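Long-range contact in nitrate reductase (PDB 5YLY), which probably reduces nitrate to nitrite with NADH in nitrate assimilation, through an FAD-binding cytochrome b5 reductase domain that passes on the electrons: residues A[163-174]-A[192-200]. Numbering follows the deposited sequence. Where two conformers were deposited one is given.
Sequences KRINMIAGGTGL and TEIRLLYAN. With FAD (flavin-adenine dinucleotide), chain C.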
loop_
_atom_site.group_PDB
_atom_site.type_symbol
_atom_site.label_atom_id
_atom_site.label_comp_id
_atom_site.label_asym_id
_atom_site.label_seq_id
_atom_site.Cartn_x
_atom_site.Cartn_y
_atom_site.Cartn_z
ATOM N N LYS A 163 15.987 3.260 -11.599
ATOM C CA LYS A 163 15.704 4.589 -12.148
ATOM C C LYS A 163 14.206 4.819 -12.353
ATOM O O LYS A 163 13.751 5.978 -12.366
ATOM C CB LYS A 163 16.381 4.736 -13.519
ATOM C CG LYS A 163 17.903 4.599 -13.498
ATOM C CD LYS A 163 18.521 4.945 -14.860
ATOM C CE LYS A 163 18.894 6.411 -14.993
ATOM N NZ LYS A 163 19.276 6.768 -16.388
ATOM N N ARG A 164 13.466 3.713 -12.588
ATOM C CA ARG A 164 12.031 3.741 -12.874
ATOM C C ARG A 164 11.297 2.617 -12.159
ATOM O O ARG A 164 11.775 1.472 -12.136
ATOM C CB ARG A 164 11.786 3.663 -14.384
ATOM C CG ARG A 164 12.438 4.803 -15.192
ATOM C CD ARG A 164 12.087 4.787 -16.668
ATOM N NE ARG A 164 12.116 3.438 -17.222
ATOM C CZ ARG A 164 11.752 3.120 -18.460
ATOM N NH1 ARG A 164 11.790 1.863 -18.862
ATOM N NH2 ARG A 164 11.360 4.064 -19.308
ATOM N N ILE A 165 10.149 2.949 -11.541
ATOM C CA ILE A 165 9.384 1.922 -10.830
ATOM C C ILE A 165 7.954 1.952 -11.288
ATOM O O ILE A 165 7.273 2.971 -11.103
ATOM C CB ILE A 165 9.452 2.071 -9.267
ATOM C CG1 ILE A 165 10.922 2.049 -8.745
ATOM C CG2 ILE A 165 8.588 0.984 -8.586
ATOM C CD1 ILE A 165 11.090 2.260 -7.210
ATOM N N ASN A 166 7.468 0.799 -11.792
ATOM C CA ASN A 166 6.062 0.604 -12.096
ATOM C C ASN A 166 5.419 0.093 -10.826
ATOM O O ASN A 166 6.015 -0.723 -10.129
ATOM C CB ASN A 166 5.892 -0.486 -13.166
ATOM C CG ASN A 166 6.185 -0.033 -14.550
ATOM O OD1 ASN A 166 6.058 1.149 -14.870
ATOM N ND2 ASN A 166 6.548 -0.988 -15.419
ATOM N N MET A 167 4.190 0.514 -10.551
ATOM C CA MET A 167 3.451 0.042 -9.398
ATOM C C MET A 167 2.077 -0.386 -9.833
ATOM O O MET A 167 1.369 0.373 -10.512
ATOM C CB MET A 167 3.330 1.158 -8.349
ATOM C CG MET A 167 4.665 1.668 -7.883
ATOM S SD MET A 167 4.425 2.982 -6.712
ATOM C CE MET A 167 6.063 3.138 -6.171
ATOM N N ILE A 168 1.701 -1.614 -9.471
ATOM C CA ILE A 168 0.364 -2.081 -9.782
ATOM C C ILE A 168 -0.285 -2.452 -8.462
ATOM O O ILE A 168 0.206 -3.336 -7.762
ATOM C CB ILE A 168 0.279 -3.238 -10.806
ATOM C CG1 ILE A 168 1.108 -2.964 -12.085
ATOM C CG2 ILE A 168 -1.195 -3.552 -11.117
ATOM C CD1 ILE A 168 1.004 -4.188 -13.147
ATOM N N ALA A 169 -1.391 -1.794 -8.156
ATOM C CA ALA A 169 -2.144 -2.055 -6.942
ATOM C C ALA A 169 -3.582 -2.367 -7.248
ATOM O O ALA A 169 -4.156 -1.822 -8.190
ATOM C CB ALA A 169 -2.070 -0.838 -6.013
ATOM N N GLY A 170 -4.169 -3.182 -6.389
ATOM C CA GLY A 170 -5.591 -3.505 -6.402
ATOM C C GLY A 170 -6.133 -3.289 -5.005
ATOM O O GLY A 170 -5.521 -3.751 -4.040
ATOM N N GLY A 171 -7.219 -2.528 -4.882
ATOM C CA GLY A 171 -7.891 -2.259 -3.609
ATOM C C GLY A 171 -6.987 -1.789 -2.482
ATOM O O GLY A 171 -6.303 -0.773 -2.612
ATOM N N THR A 172 -6.932 -2.577 -1.380
ATOM C CA THR A 172 -6.087 -2.258 -0.203
ATOM C C THR A 172 -4.584 -2.433 -0.491
ATOM O O THR A 172 -3.755 -1.956 0.296
ATOM C CB THR A 172 -6.544 -3.054 1.041
ATOM O OG1 THR A 172 -6.429 -4.445 0.799
ATOM C CG2 THR A 172 -7.957 -2.704 1.485
ATOM N N GLY A 173 -4.245 -3.014 -1.649
ATOM C CA GLY A 173 -2.852 -3.127 -2.087
ATOM C C GLY A 173 -2.216 -1.772 -2.356
ATOM O O GLY A 173 -1.008 -1.674 -2.615
ATOM N N LEU A 174 -3.017 -0.692 -2.303
ATOM C CA LEU A 174 -2.448 0.619 -2.520
ATOM C C LEU A 174 -1.420 1.085 -1.476
ATOM O O LEU A 174 -0.452 1.736 -1.869
ATOM C CB LEU A 174 -3.546 1.710 -2.673
ATOM C CG LEU A 174 -2.974 3.117 -2.915
ATOM C CD1 LEU A 174 -2.397 3.302 -4.320
ATOM C CD2 LEU A 174 -3.919 4.213 -2.465
ATOM N N THR A 192 14.122 9.178 -9.083
ATOM C CA THR A 192 13.422 7.987 -9.567
ATOM C C THR A 192 12.020 8.371 -10.065
ATOM O O THR A 192 11.359 9.213 -9.448
ATOM C CB THR A 192 13.347 6.920 -8.439
ATOM O OG1 THR A 192 14.673 6.693 -7.971
ATOM C CG2 THR A 192 12.736 5.588 -8.924
ATOM N N GLU A 193 11.619 7.835 -11.220
ATOM C CA GLU A 193 10.306 8.078 -11.821
ATOM C C GLU A 193 9.368 6.920 -11.441
ATOM O O GLU A 193 9.813 5.779 -11.228
ATOM C CB GLU A 193 10.375 8.161 -13.352
ATOM C CG GLU A 193 11.272 9.230 -13.927
ATOM C CD GLU A 193 11.336 9.129 -15.438
ATOM O OE1 GLU A 193 12.196 8.384 -15.961
ATOM O OE2 GLU A 193 10.487 9.761 -16.101
ATOM N N ILE A 194 8.076 7.212 -11.404
ATOM C CA ILE A 194 7.074 6.227 -10.987
ATOM C C ILE A 194 5.890 6.223 -11.931
ATOM O O ILE A 194 5.451 7.280 -12.371
ATOM C CB ILE A 194 6.566 6.573 -9.537
ATOM C CG1 ILE A 194 7.694 6.496 -8.470
ATOM C CG2 ILE A 194 5.352 5.718 -9.114
ATOM C CD1 ILE A 194 7.297 7.314 -7.169
ATOM N N ARG A 195 5.324 5.034 -12.172
ATOM C CA ARG A 195 4.055 4.905 -12.875
ATOM C C ARG A 195 3.167 4.034 -12.021
ATOM O O ARG A 195 3.563 2.921 -11.680
ATOM C CB ARG A 195 4.212 4.271 -14.283
ATOM C CG ARG A 195 4.931 5.189 -15.277
ATOM C CD ARG A 195 4.143 6.449 -15.594
ATOM N NE ARG A 195 4.851 7.302 -16.556
ATOM C CZ ARG A 195 5.751 8.236 -16.238
ATOM N NH1 ARG A 195 6.091 8.442 -14.963
ATOM N NH2 ARG A 195 6.347 8.942 -17.193
ATOM N N LEU A 196 1.985 4.526 -11.661
ATOM C CA LEU A 196 1.060 3.711 -10.889
ATOM C C LEU A 196 -0.158 3.342 -11.712
ATOM O O LEU A 196 -0.765 4.205 -12.372
ATOM C CB LEU A 196 0.633 4.477 -9.605
ATOM C CG LEU A 196 -0.542 3.866 -8.791
ATOM C CD1 LEU A 196 -0.152 2.514 -8.161
ATOM C CD2 LEU A 196 -1.010 4.856 -7.692
ATOM N N LEU A 197 -0.541 2.063 -11.629
ATOM C CA LEU A 197 -1.768 1.563 -12.236
ATOM C C LEU A 197 -2.600 1.013 -11.071
ATOM O O LEU A 197 -2.155 0.122 -10.354
ATOM C CB LEU A 197 -1.476 0.526 -13.327
ATOM C CG LEU A 197 -2.708 -0.190 -13.956
ATOM C CD1 LEU A 197 -3.708 0.816 -14.549
ATOM C CD2 LEU A 197 -2.278 -1.116 -15.076
ATOM N N TYR A 198 -3.762 1.615 -10.820
ATOM C CA TYR A 198 -4.542 1.241 -9.636
ATOM C C TYR A 198 -5.900 0.726 -10.044
ATOM O O TYR A 198 -6.701 1.481 -10.608
ATOM C CB TYR A 198 -4.627 2.472 -8.690
ATOM C CG TYR A 198 -5.259 2.276 -7.322
ATOM C CD1 TYR A 198 -5.327 1.013 -6.731
ATOM C CD2 TYR A 198 -5.746 3.368 -6.594
ATOM C CE1 TYR A 198 -5.921 0.833 -5.476
ATOM C CE2 TYR A 198 -6.274 3.210 -5.313
ATOM C CZ TYR A 198 -6.379 1.941 -4.766
ATOM O OH TYR A 198 -6.977 1.792 -3.542
ATOM N N ALA A 199 -6.173 -0.553 -9.730
ATOM C CA ALA A 199 -7.440 -1.212 -10.095
ATOM C C ALA A 199 -8.368 -1.386 -8.896
ATOM O O ALA A 199 -7.912 -1.737 -7.807
ATOM C CB ALA A 199 -7.161 -2.566 -10.716
ATOM N N ASN A 200 -9.673 -1.129 -9.086
ATOM C CA ASN A 200 -10.679 -1.301 -8.035
ATOM C C ASN A 200 -11.978 -1.735 -8.650
ATOM O O ASN A 200 -12.165 -1.540 -9.847
ATOM C CB ASN A 200 -10.905 -0.014 -7.246
ATOM C CG ASN A 200 -9.710 0.362 -6.440
ATOM O OD1 ASN A 200 -9.407 -0.265 -5.427
ATOM N ND2 ASN A 200 -8.929 1.283 -6.963
HETATM P PA FAD C . -11.201 -11.008 6.199
HETATM O O1A FAD C . -12.008 -11.555 7.317
HETATM O O2A FAD C . -9.775 -11.504 6.151
HETATM O O5B FAD C . -11.996 -11.308 4.815
HETATM C C5B FAD C . -11.275 -11.780 3.656
HETATM C C4B FAD C . -11.677 -10.993 2.433
HETATM O O4B FAD C . -13.107 -11.047 2.233
HETATM C C3B FAD C . -11.366 -9.504 2.465
HETATM O O3B FAD C . -9.988 -9.238 2.211
HETATM C C2B FAD C . -12.295 -8.966 1.374
HETATM O O2B FAD C . -11.709 -9.040 0.080
HETATM C C1B FAD C . -13.509 -9.912 1.477
HETATM N N9A FAD C . -14.692 -9.316 2.100
HETATM C C8A FAD C . -15.206 -9.610 3.337
HETATM N N7A FAD C . -16.259 -8.899 3.662
HETATM C C5A FAD C . -16.447 -8.070 2.567
HETATM C C6A FAD C . -17.366 -7.030 2.306
HETATM N N6A FAD C . -18.179 -6.511 3.229
HETATM N N1A FAD C . -17.306 -6.425 1.098
HETATM C C2A FAD C . -16.356 -6.805 0.233
HETATM N N3A FAD C . -15.404 -7.732 0.390
HETATM C C4A FAD C . -15.503 -8.330 1.586
HETATM N N1 FAD C . -5.822 -3.177 4.272
HETATM C C2 FAD C . -6.209 -1.897 4.570
HETATM O O2 FAD C . -7.409 -1.624 4.724
HETATM N N3 FAD C . -5.236 -0.893 4.705
HETATM C C4 FAD C . -3.862 -1.066 4.554
HETATM O O4 FAD C . -3.091 -0.153 4.777
HETATM C C4X FAD C . -3.464 -2.428 4.204
HETATM N N5 FAD C . -2.191 -2.671 4.004
HETATM C C5X FAD C . -1.820 -3.965 3.632
HETATM C C6 FAD C . -0.465 -4.230 3.383
HETATM C C7 FAD C . -0.042 -5.506 3.012
HETATM C C7M FAD C . 1.422 -5.732 2.724
HETATM C C8 FAD C . -0.994 -6.554 2.880
HETATM C C8M FAD C . -0.565 -7.965 2.526
HETATM C C9 FAD C . -2.344 -6.284 3.105
HETATM C C9A FAD C . -2.763 -5.001 3.486
HETATM N N10 FAD C . -4.136 -4.701 3.758
HETATM C C10 FAD C . -4.527 -3.422 4.096
HETATM C "C1'" FAD C . -5.162 -5.757 3.830
HETATM C "C2'" FAD C . -5.313 -6.343 5.235
HETATM O "O2'" FAD C . -4.199 -7.179 5.556
HETATM C "C3'" FAD C . -6.600 -7.151 5.404
HETATM O "O3'" FAD C . -6.627 -8.219 4.465
HETATM C "C4'" FAD C . -7.881 -6.317 5.330
HETATM O "O4'" FAD C . -7.887 -5.380 6.407
HETATM C "C5'" FAD C . -9.149 -7.147 5.387
HETATM O "O5'" FAD C . -9.053 -8.068 6.495
HETATM P P FAD C . -10.352 -8.511 7.335
HETATM O O1P FAD C . -9.923 -9.324 8.496
HETATM O O2P FAD C . -11.231 -7.317 7.615
HETATM O O3P FAD C . -11.113 -9.414 6.274
HETATM O O HOH W 1 14.601 7.516 -14.530
#
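Tyr198 packs against Leu174 at the C-terminal ends of two parallel strands, an example of how a beta-alpha-beta turn is pinned to the next strand. With CG anti to the backbone N (chi1 -173°), the ring sits beside the end of strand 164-170, its edge against Ala169 O, and Tyr198 OH donates to Gly171 O at 2.8 Å. Leu174 CD1 makes a CH-pi contact over one face, 4.0 Å from the centroid of the Tyr198 ring; Asn200 ND2 covers the other. A phenylalanine in place of Tyr198 would probably keep the leucine packing but leave Gly171 O without this donor and Leu207 N without its hydroxyl partner. The turn carries Thr172, whose CB comes within 3.3 Å of FAD N1. Further back, the extended Met167 chain lays SD 3.8 Å from Ile194 CG2, and Leu196 CD1 packs 3.7 Å from Met167 CB. Eight backbone hydrogen bonds, from Glu193 N-Lys163 O to Gly171 N-Ala199 O, join strands whose axes run 15° apart. Strand 164-170 also pairs with 259-264, and 193-200 with 223-229, in the NAD-binding domain's parallel sheet; helix 174-185 covers Ile165 and Met167, whereas helix 267-280 packs on Ile168 and Ala199 across the sheet.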